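Local coordinates for protein oligogalacturonate lyase (Vibrio parahaemolyticus RIMD 2210633, PDB 3C5M) that is an oligogalacturonate lyase, probably cleaving short pectin fragments by beta-elimination, and carries a manganese ion within a seven-bladed beta-propeller, at residues E12-S17 against V21-L26; Y63-N66 against Q71-Q74. All blocks are in the same frame, centred on the assembly; numbering follows the deposited sequence.

Contact 1 (E12-S17 against V21-L26); sequences ETFVDS and VKVTRL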
ATOM      1  N   GLU A  12      20.766   4.553 -13.486  1.00 45.58           N
ATOM      2  CA  GLU A  12      21.122   5.878 -13.956  1.00 44.56           C
ATOM      3  C   GLU A  12      20.642   6.905 -12.952  1.00 40.69           C
ATOM      4  O   GLU A  12      19.462   6.955 -12.612  1.00 32.94           O
ATOM      5  CB  GLU A  12      20.496   6.146 -15.326  1.00 51.54           C
ATOM      6  CG  GLU A  12      20.834   7.518 -15.905  1.00 56.80           C
ATOM      7  CD  GLU A  12      20.311   7.710 -17.321  1.00 63.44           C
ATOM      8  OE1 GLU A  12      20.463   8.822 -17.874  1.00 64.50           O
ATOM      9  OE2 GLU A  12      19.750   6.746 -17.886  1.00 66.04           O
ATOM     10  N   THR A  13      21.561   7.728 -12.473  1.00 38.65           N
ATOM     11  CA  THR A  13      21.204   8.737 -11.493  1.00 40.02           C
ATOM     12  C   THR A  13      21.228  10.136 -12.097  1.00 43.01           C
ATOM     13  O   THR A  13      22.165  10.498 -12.813  1.00 45.61           O
ATOM     14  CB  THR A  13      22.169   8.701 -10.310  1.00 33.87           C
ATOM     15  OG1 THR A  13      22.260   7.359  -9.810  1.00 37.10           O
ATOM     16  CG2 THR A  13      21.687   9.625  -9.227  1.00 29.62           C
ATOM     17  N   PHE A  14      20.195  10.920 -11.811  1.00 38.78           N
ATOM     18  CA  PHE A  14      20.124  12.287 -12.316  1.00 41.77           C
ATOM     19  C   PHE A  14      19.770  13.262 -11.194  1.00 41.46           C
ATOM     20  O   PHE A  14      19.344  12.854 -10.120  1.00 48.39           O
ATOM     21  CB  PHE A  14      19.108  12.391 -13.468  1.00 31.03           C
ATOM     22  CG  PHE A  14      17.698  12.045 -13.080  1.00 31.98           C
ATOM     23  CD1 PHE A  14      17.295  10.718 -12.960  1.00 33.01           C
ATOM     24  CD2 PHE A  14      16.773  13.052 -12.815  1.00 37.80           C
ATOM     25  CE1 PHE A  14      15.991  10.396 -12.580  1.00 29.15           C
ATOM     26  CE2 PHE A  14      15.459  12.743 -12.431  1.00 32.93           C
ATOM     27  CZ  PHE A  14      15.071  11.414 -12.314  1.00 27.49           C
ATOM     28  N   VAL A  15      19.966  14.549 -11.439  1.00 45.08           N
ATOM     29  CA  VAL A  15      19.665  15.552 -10.431  1.00 40.93           C
ATOM     30  C   VAL A  15      18.386  16.285 -10.777  1.00 38.17           C
ATOM     31  O   VAL A  15      18.208  16.731 -11.906  1.00 46.08           O
ATOM     32  CB  VAL A  15      20.817  16.561 -10.315  1.00 41.30           C
ATOM     33  CG1 VAL A  15      20.501  17.613  -9.271  1.00 45.38           C
ATOM     34  CG2 VAL A  15      22.103  15.831  -9.966  1.00 38.65           C
ATOM     35  N   ASP A  16      17.489  16.404  -9.806  1.00 43.50           N
ATOM     36  CA  ASP A  16      16.231  17.092 -10.044  1.00 49.39           C
ATOM     37  C   ASP A  16      16.515  18.565 -10.312  1.00 53.37           C
ATOM     38  O   ASP A  16      17.234  19.218  -9.548  1.00 51.81           O
ATOM     39  CB  ASP A  16      15.313  16.939  -8.835  1.00 53.95           C
ATOM     40  CG  ASP A  16      13.924  17.451  -9.101  1.00 51.75           C
ATOM     41  OD1 ASP A  16      13.730  18.680  -9.070  1.00 53.46           O
ATOM     42  OD2 ASP A  16      13.028  16.618  -9.357  1.00 63.70           O
ATOM     43  N   SER A  17      15.950  19.078 -11.402  1.00 52.25           N
ATOM     44  CA  SER A  17      16.150  20.470 -11.803  1.00 56.70           C
ATOM     45  C   SER A  17      15.635  21.540 -10.835  1.00 57.21           C
ATOM     46  O   SER A  17      16.088  22.685 -10.893  1.00 63.48           O
ATOM     47  CB  SER A  17      15.532  20.704 -13.181  1.00 47.51           C
ATOM     48  OG  SER A  17      14.155  20.411 -13.157  1.00 41.75           O
ATOM     49  N   VAL A  21      18.077  17.512  -5.700  1.00 48.06           N
ATOM     50  CA  VAL A  21      18.141  16.210  -5.048  1.00 44.36           C
ATOM     51  C   VAL A  21      18.449  15.100  -6.050  1.00 41.95           C
ATOM     52  O   VAL A  21      17.968  15.122  -7.185  1.00 37.94           O
ATOM     53  CB  VAL A  21      16.825  15.898  -4.322  1.00 41.22           C
ATOM     54  CG1 VAL A  21      16.869  14.492  -3.769  1.00 42.09           C
ATOM     55  CG2 VAL A  21      16.602  16.897  -3.206  1.00 27.56           C
ATOM     56  N   LYS A  22      19.272  14.140  -5.640  1.00 38.20           N
ATOM     57  CA  LYS A  22      19.627  13.038  -6.529  1.00 41.26           C
ATOM     58  C   LYS A  22      18.519  11.995  -6.612  1.00 42.70           C
ATOM     59  O   LYS A  22      17.891  11.643  -5.609  1.00 43.56           O
ATOM     60  CB  LYS A  22      20.928  12.362  -6.082  1.00 37.21           C
ATOM     61  CG  LYS A  22      22.180  13.136  -6.436  1.00 36.55           C
ATOM     62  CD  LYS A  22      23.449  12.356  -6.157  1.00 36.27           C
ATOM     63  CE  LYS A  22      23.713  12.189  -4.677  1.00 31.67           C
ATOM     64  NZ  LYS A  22      24.951  11.383  -4.438  1.00 47.14           N
ATOM     65  N   VAL A  23      18.284  11.518  -7.826  1.00 38.03           N
ATOM     66  CA  VAL A  23      17.263  10.519  -8.087  1.00 36.41           C
ATOM     67  C   VAL A  23      17.843   9.488  -9.030  1.00 42.85           C
ATOM     68  O   VAL A  23      18.386   9.822 -10.084  1.00 43.83           O
ATOM     69  CB  VAL A  23      16.042  11.106  -8.779  1.00 26.43           C
ATOM     70  CG1 VAL A  23      15.077  10.001  -9.094  1.00 22.04           C
ATOM     71  CG2 VAL A  23      15.400  12.155  -7.899  1.00 30.92           C
ATOM     72  N   THR A  24      17.704   8.224  -8.669  1.00 45.71           N
ATOM     73  CA  THR A  24      18.247   7.178  -9.502  1.00 39.65           C
ATOM     74  C   THR A  24      17.170   6.207  -9.979  1.00 33.90           C
ATOM     75  O   THR A  24      16.319   5.791  -9.208  1.00 40.73           O
ATOM     76  CB  THR A  24      19.414   6.484  -8.739  1.00 40.78           C
ATOM     77  OG1 THR A  24      19.614   5.157  -9.237  1.00 35.42           O
ATOM     78  CG2 THR A  24      19.147   6.483  -7.254  1.00 41.49           C
ATOM     79  N   ARG A  25      17.203   5.890 -11.273  1.00 35.31           N
ATOM     80  CA  ARG A  25      16.237   4.992 -11.910  1.00 35.13           C
ATOM     81  C   ARG A  25      16.776   3.553 -11.864  1.00 38.70           C
ATOM     82  O   ARG A  25      17.884   3.292 -12.331  1.00 42.72           O
ATOM     83  CB  ARG A  25      16.026   5.426 -13.366  1.00 25.75           C
ATOM     84  CG  ARG A  25      14.794   4.859 -14.029  1.00 39.63           C
ATOM     85  CD  ARG A  25      14.860   4.961 -15.543  1.00 42.32           C
ATOM     86  NE  ARG A  25      15.912   4.106 -16.091  1.00 49.77           N
ATOM     87  CZ  ARG A  25      16.944   4.555 -16.791  1.00 46.60           C
ATOM     88  NH1 ARG A  25      17.063   5.854 -17.032  1.00 42.94           N
ATOM     89  NH2 ARG A  25      17.861   3.708 -17.237  1.00 52.34           N
ATOM     90  N   LEU A  26      15.996   2.625 -11.311  1.00 33.46           N
ATOM     91  CA  LEU A  26      16.420   1.235 -11.188  1.00 22.41           C
ATOM     92  C   LEU A  26      16.088   0.353 -12.386  1.00 30.17           C
ATOM     93  O   LEU A  26      16.874  -0.517 -12.763  1.00 25.78           O
ATOM     94  CB  LEU A  26      15.794   0.606  -9.944  1.00 26.76           C
ATOM     95  CG  LEU A  26      16.171   1.093  -8.545  1.00 26.81           C
ATOM     96  CD1 LEU A  26      17.667   1.260  -8.464  1.00 10.49           C
ATOM     97  CD2 LEU A  26      15.478   2.388  -8.229  1.00 37.39           C
TER
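Phe14 holds its CG between the backbone N and the carbonyl carbon (chi1 62°), and this rotamer swings the ring across the strand gap onto Val23. The two residues face each other in an antiparallel beta hairpin, strands 12-15 and 22-25, which makes the outer two strands of a propeller blade. Val23 lies over one face of the ring, offset toward the rim, its CB 4.0 Å from the ring centroid of Phe14 in a CH-pi contact. Its CG1 branch reaches the far end of the ring, 3.5 Å from Phe14 CZ. At the backbone the same pair is joined by two hydrogen bonds, Phe14 N to Val23 O at 2.7 Å and Val23 N to Phe14 O at 2.9 Å.

Glu12 and Arg25 sit on the same face of the sheet. The Glu12 chain is extended, whereas Arg25 bends at chi3 (67°), which turns its guanidinium back toward the carboxylate. Arg25 NH1 donates to Glu12 OE2 at 3.0 Å in a salt bridge, coming from above the carboxylate plane; the two planes are nearly perpendicular, 83° apart. Arg25 NE is held by Thr27 O. The other face carries two non-hydrogen-bonded pairs, Thr13 with Thr24, whose side chains cross, and Val15 with Lys22; a diagonal contact brings Thr13 CG2 4.2 Å from Lys22 CB.

Strand 22-25 bonds in turn to strand 376-381 near the C-terminus, so N-terminal and C-terminal strands share one blade, the "Velcro" closure of the propeller ring, with strand 12-15 outermost. At the turn, Asp16 OD1 takes the backbone N-H groups of Asp18 and Thr19, and the ladder finishes where Asp16 N donates a hydrogen bond to Val21 O at 3.0 Å.

Contact 2 (Y63-N66 against Q71-Q74); sequences YLLN and QAVQ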
ATOM      1  N   TYR A  63       9.844  -9.647  -9.257  1.00 30.66           N
ATOM      2  CA  TYR A  63      11.297  -9.786  -9.317  1.00 32.44           C
ATOM      3  C   TYR A  63      11.891  -9.386  -7.969  1.00 27.11           C
ATOM      4  O   TYR A  63      11.224  -8.755  -7.156  1.00 26.86           O
ATOM      5  CB  TYR A  63      11.860  -8.896 -10.439  1.00 31.14           C
ATOM      6  CG  TYR A  63      11.533  -9.390 -11.849  1.00 26.08           C
ATOM      7  CD1 TYR A  63      12.461 -10.133 -12.584  1.00 18.44           C
ATOM      8  CD2 TYR A  63      10.269  -9.162 -12.418  1.00 19.54           C
ATOM      9  CE1 TYR A  63      12.142 -10.639 -13.848  1.00 25.49           C
ATOM     10  CE2 TYR A  63       9.935  -9.668 -13.678  1.00 25.06           C
ATOM     11  CZ  TYR A  63      10.877 -10.407 -14.387  1.00 27.74           C
ATOM     12  OH  TYR A  63      10.544 -10.931 -15.618  1.00 24.89           O
ATOM     13  N   LEU A  64      13.123  -9.809  -7.718  1.00 28.36           N
ATOM     14  CA  LEU A  64      13.823  -9.440  -6.497  1.00 27.20           C
ATOM     15  C   LEU A  64      15.087  -8.799  -7.034  1.00 24.67           C
ATOM     16  O   LEU A  64      15.886  -9.460  -7.686  1.00 25.50           O
ATOM     17  CB  LEU A  64      14.198 -10.660  -5.647  1.00 29.14           C
ATOM     18  CG  LEU A  64      14.784 -10.275  -4.279  1.00 24.89           C
ATOM     19  CD1 LEU A  64      13.677  -9.688  -3.425  1.00 26.79           C
ATOM     20  CD2 LEU A  64      15.400 -11.481  -3.597  1.00 17.42           C
ATOM     21  N   LEU A  65      15.243  -7.506  -6.787  1.00 29.85           N
ATOM     22  CA  LEU A  65      16.398  -6.764  -7.256  1.00 25.22           C
ATOM     23  C   LEU A  65      17.446  -6.668  -6.169  1.00 32.91           C
ATOM     24  O   LEU A  65      17.131  -6.398  -5.009  1.00 33.13           O
ATOM     25  CB  LEU A  65      15.982  -5.351  -7.680  1.00 28.34           C
ATOM     26  CG  LEU A  65      17.102  -4.398  -8.115  1.00 30.75           C
ATOM     27  CD1 LEU A  65      17.827  -4.977  -9.311  1.00 32.57           C
ATOM     28  CD2 LEU A  65      16.526  -3.021  -8.461  1.00 37.90           C
ATOM     29  N   ASN A  66      18.696  -6.894  -6.561  1.00 38.89           N
ATOM     30  CA  ASN A  66      19.836  -6.807  -5.654  1.00 38.26           C
ATOM     31  C   ASN A  66      20.428  -5.409  -5.890  1.00 39.76           C
ATOM     32  O   ASN A  66      21.153  -5.185  -6.853  1.00 40.55           O
ATOM     33  CB  ASN A  66      20.853  -7.898  -6.014  1.00 40.70           C
ATOM     34  CG  ASN A  66      21.884  -8.146  -4.911  1.00 49.57           C
ATOM     35  OD1 ASN A  66      22.494  -9.213  -4.858  1.00 49.77           O
ATOM     36  ND2 ASN A  66      22.090  -7.158  -4.037  1.00 45.63           N
ATOM     37  N   GLN A  71      21.405  -6.905 -10.211  1.00 48.88           N
ATOM     38  CA  GLN A  71      20.824  -8.080 -10.861  1.00 46.86           C
ATOM     39  C   GLN A  71      19.494  -8.433 -10.217  1.00 39.27           C
ATOM     40  O   GLN A  71      19.348  -8.388  -8.998  1.00 47.26           O
ATOM     41  CB  GLN A  71      21.777  -9.267 -10.777  1.00 40.74           C
ATOM     42  CG  GLN A  71      23.058  -9.016 -11.527  1.00 57.12           C
ATOM     43  CD  GLN A  71      23.960 -10.217 -11.534  1.00 59.34           C
ATOM     44  OE1 GLN A  71      24.120 -10.887 -10.509  1.00 48.70           O
ATOM     45  NE2 GLN A  71      24.570 -10.497 -12.689  1.00 60.95           N
ATOM     46  N   ALA A  72      18.518  -8.767 -11.044  1.00 35.20           N
ATOM     47  CA  ALA A  72      17.198  -9.114 -10.557  1.00 34.40           C
ATOM     48  C   ALA A  72      16.849 -10.522 -10.993  1.00 34.67           C
ATOM     49  O   ALA A  72      17.112 -10.916 -12.132  1.00 32.27           O
ATOM     50  CB  ALA A  72      16.176  -8.135 -11.111  1.00 26.37           C
ATOM     51  N   VAL A  73      16.251 -11.285 -10.091  1.00 37.53           N
ATOM     52  CA  VAL A  73      15.861 -12.648 -10.417  1.00 35.03           C
ATOM     53  C   VAL A  73      14.341 -12.714 -10.527  1.00 32.01           C
ATOM     54  O   VAL A  73      13.625 -12.058  -9.773  1.00 30.29           O
ATOM     55  CB  VAL A  73      16.372 -13.639  -9.344  1.00 30.46           C
ATOM     56  CG1 VAL A  73      15.971 -13.171  -7.954  1.00 20.88           C
ATOM     57  CG2 VAL A  73      15.806 -15.021  -9.611  1.00 37.00           C
ATOM     58  N   GLN A  74      13.858 -13.490 -11.489  1.00 27.01           N
ATOM     59  CA  GLN A  74      12.428 -13.629 -11.678  1.00 31.83           C
ATOM     60  C   GLN A  74      11.884 -14.549 -10.589  1.00 33.85           C
ATOM     61  O   GLN A  74      12.301 -15.696 -10.464  1.00 36.27           O
ATOM     62  CB  GLN A  74      12.125 -14.208 -13.060  1.00 26.72           C
ATOM     63  CG  GLN A  74      10.777 -13.793 -13.634  1.00 31.16           C
ATOM     64  CD  GLN A  74      10.456 -14.486 -14.956  1.00 42.60           C
ATOM     65  OE1 GLN A  74      11.323 -14.631 -15.835  1.00 46.42           O
ATOM     66  NE2 GLN A  74       9.203 -14.914 -15.107  1.00 38.94           N
TER
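Leu65 and Ala72 form the apolar centre of this antiparallel beta hairpin, strands 61-66 and 71-74, in one blade of the propeller: the CD1 methyl of Leu65 rests 4.0 Å from Ala72 CB. Tyr63 CB touches the same alanine methyl more loosely. On the reverse face of the sheet Leu64 and Val73 lie across from each other, Leu64 CB 3.8 Å from Val73 CG1. Val73 turns that methyl between its backbone N and carbonyl carbon (chi1 51°), which lays it against the Leu64 backbone as well.

The backbone ladder runs between these layers. Leu64 and Val73 exchange two bonds, Leu64 N to Val73 O at 3.1 Å and Val73 N to Leu64 O at 3.0 Å, and Asn66 N adds a third to Gln71 O at 2.9 Å. Both flanks are occupied by further strands of the blade: strand 6-8 beside 71-74, and strand 49-54 beside 61-66.

Outward, Tyr63 meets the aliphatic part of the extended Gln74 chain, Gln74 CG lying 3.4 Å from Tyr63 CE1, with ring and amide planes 35° apart. Phe56 adds an edge-to-face ring to Tyr63. At the polar edge Gln74 OE1 accepts a hydrogen bond from Ala2 N, and Gln74 NE2 donates to Thr76 O and Asp57 OD2.

How the contacts relate
Both contacts are antiparallel hairpins, but of different blades, with centres about 21 Å apart. Contact 1 lies partly at the surface: strand 12-15, outermost in its sheet, exposes Glu12, Thr13 and Val15, while Val23 and Arg25 opposite are buried. It holds a salt bridge as well as a CH-pi contact. Contact 2 is buried, flanked by strands on both sides, and has no charged pair across its strands; leucine, alanine and valine groups pack there with a tyrosine ring and a glutamine whose amide oxygen and nitrogen are both hydrogen-bonded. The blades touch at Leu26 CB and Leu65 CD2, 4.0 Å apart, and Phe11 packs on both leucines. The chain supplies strand 6-8 to contact 2's blade just before entering contact 1.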